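Local coordinates for cell division protein SepF (Methanobrevibacter smithii, PDB 7AL2) that binds the C-terminal domain of FtsZ and, as a SepF-family protein, probably tethers the division ring to the membrane, at the interface of chains A and B. Numbering follows the deposited sequence. Chains: chain A/B, Cell division protein SepF.

The interface of chains A and B. Residues chain A 16, 40, 75, 83, 85; chain B 40, 73, 75, 85.
No polar atom is gripped from across this patch: no nitrogen or oxygen of one side lies within bonding distance of the other, so the count is zero. Even beside the backbone O of B:Leu75, A:Leu83 CD1 makes ordinary van der Waals packing, at 3.4 Å. The join is therefore one of aliphatic side chains, projecting from the beta-strands of two identical subunits whose sheets face each other.

At the centre, A:Ile40 and B:Ile85 meet tip to tip, their CD1 methyls 3.9 Å apart, and the two-fold axis repeats the pair as A:Ile85 with B:Ile40. The isoleucines reach differently. In A:Ile40, CG1 is anti to the carbonyl carbon (chi1 -59°) and the chain beyond it is extended, whereas in B:Ile85 CG1 is anti to the backbone N (chi1 -175°), placing CG2 in the crowded position between N and the carbonyl carbon. Beta-branching suits both strands, and the extended arm carries a methyl to the partner.

B:Leu75 presents both branches of its fork to A:Ile40: CD1 comes 4.1 Å from A:Ile40 CD1, while CD2 stands 4.2 Å from A:Ile40 CG2. A forked leucine can thus touch two branches of an isoleucine together. Closer to the backbone on the same side chain, B:Leu75 CB is met by A:Leu83 CD1 at 3.7 Å, the two residues crossing at about a right angle.

Towards one edge of the patch, A:Leu16 and B:Leu73 point at each other. Leucine, unbranched at CB and forked at its end, carries two methyls well away from its strand, so CD2 of B:Leu73 can meet both methyls of A:Leu16, 3.7 Å from CD1 and 4.0 Å from CD2.

Such packing depends on complementary shape and burial of hydrocarbon rather than on directional bonds. It packs the C-terminal SepF domains of the two subunits sheet against sheet, and probably helps form a dimer, which may be the form that binds the FtsZ C-terminal domain.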
loop_
_atom_site.group_PDB
_atom_site.type_symbol
_atom_site.label_atom_id
_atom_site.label_comp_id
_atom_site.label_asym_id
_atom_site.label_seq_id
_atom_site.Cartn_x
_atom_site.Cartn_y
_atom_site.Cartn_z
ATOM N N LEU A 16 7.101 -2.266 5.462
ATOM C CA LEU A 16 6.939 -0.832 5.239
ATOM C C LEU A 16 8.277 -0.156 5.539
ATOM O O LEU A 16 8.825 -0.370 6.607
ATOM C CB LEU A 16 5.805 -0.317 6.148
ATOM C CG LEU A 16 4.477 -1.081 5.987
ATOM C CD1 LEU A 16 3.902 -1.486 7.311
ATOM C CD2 LEU A 16 3.502 -0.322 5.169
ATOM N N ILE A 40 6.033 -1.962 0.860
ATOM C CA ILE A 40 5.506 -0.626 0.611
ATOM C C ILE A 40 6.656 0.279 0.997
ATOM O O ILE A 40 7.084 0.257 2.156
ATOM C CB ILE A 40 4.241 -0.299 1.432
ATOM C CG1 ILE A 40 3.109 -1.302 1.125
ATOM C CG2 ILE A 40 3.820 1.143 1.173
ATOM C CD1 ILE A 40 1.780 -1.064 1.861
ATOM N N LEU A 75 1.620 4.461 -5.640
ATOM C CA LEU A 75 0.430 4.667 -4.847
ATOM C C LEU A 75 0.186 6.140 -4.536
ATOM O O LEU A 75 -0.970 6.546 -4.382
ATOM C CB LEU A 75 0.565 3.878 -3.526
ATOM C CG LEU A 75 0.500 2.361 -3.624
ATOM C CD1 LEU A 75 0.847 1.728 -2.301
ATOM C CD2 LEU A 75 -0.867 1.894 -4.123
ATOM N N LEU A 83 5.379 7.057 -2.713
ATOM C CA LEU A 83 5.014 5.719 -2.258
ATOM C C LEU A 83 4.879 4.702 -3.343
ATOM O O LEU A 83 4.013 4.834 -4.195
ATOM C CB LEU A 83 3.694 5.755 -1.491
ATOM C CG LEU A 83 3.713 5.630 0.009
ATOM C CD1 LEU A 83 2.312 5.377 0.518
ATOM C CD2 LEU A 83 4.595 4.520 0.476
ATOM N N ILE A 85 4.568 0.326 -4.189
ATOM C CA ILE A 85 4.355 -1.008 -3.646
ATOM C C ILE A 85 4.972 -2.006 -4.612
ATOM O O ILE A 85 4.752 -1.924 -5.824
ATOM C CB ILE A 85 2.920 -1.388 -3.174
ATOM C CG1 ILE A 85 2.936 -2.796 -2.522
ATOM C CG2 ILE A 85 1.887 -1.297 -4.305
ATOM C CD1 ILE A 85 1.622 -3.303 -1.908
ATOM N N ILE B 40 -6.034 -2.083 -0.480
ATOM C CA ILE B 40 -5.507 -0.725 -0.484
ATOM C C ILE B 40 -6.656 0.094 -1.032
ATOM O O ILE B 40 -7.083 -0.144 -2.167
ATOM C CB ILE B 40 -4.241 -0.558 -1.351
ATOM C CG1 ILE B 40 -3.110 -1.487 -0.863
ATOM C CG2 ILE B 40 -3.819 0.907 -1.365
ATOM C CD1 ILE B 40 -1.780 -1.391 -1.630
ATOM N N LEU B 73 -3.785 0.897 8.246
ATOM C CA LEU B 73 -2.725 1.892 8.259
ATOM C C LEU B 73 -3.018 2.989 7.282
ATOM O O LEU B 73 -3.436 2.706 6.166
ATOM C CB LEU B 73 -1.416 1.205 7.832
ATOM C CG LEU B 73 -0.185 1.393 8.706
ATOM C CD1 LEU B 73 -0.474 1.039 10.168
ATOM C CD2 LEU B 73 0.992 0.571 8.171
ATOM N N LEU B 75 -1.616 5.435 4.709
ATOM C CA LEU B 75 -0.426 5.490 3.892
ATOM C C LEU B 75 -0.181 6.879 3.311
ATOM O O LEU B 75 0.976 7.248 3.084
ATOM C CB LEU B 75 -0.561 4.468 2.741
ATOM C CG LEU B 75 -0.498 2.996 3.120
ATOM C CD1 LEU B 75 -0.845 2.127 1.939
ATOM C CD2 LEU B 75 0.869 2.629 3.698
ATOM N N ILE B 85 -4.567 1.105 4.054
ATOM C CA ILE B 85 -4.356 -0.307 3.770
ATOM C C ILE B 85 -4.974 -1.107 4.905
ATOM O O ILE B 85 -4.754 -0.801 6.080
ATOM C CB ILE B 85 -2.921 -0.769 3.377
ATOM C CG1 ILE B 85 -2.938 -2.274 2.999
ATOM C CG2 ILE B 85 -1.887 -0.470 4.471
ATOM C CD1 ILE B 85 -1.624 -2.888 2.490
#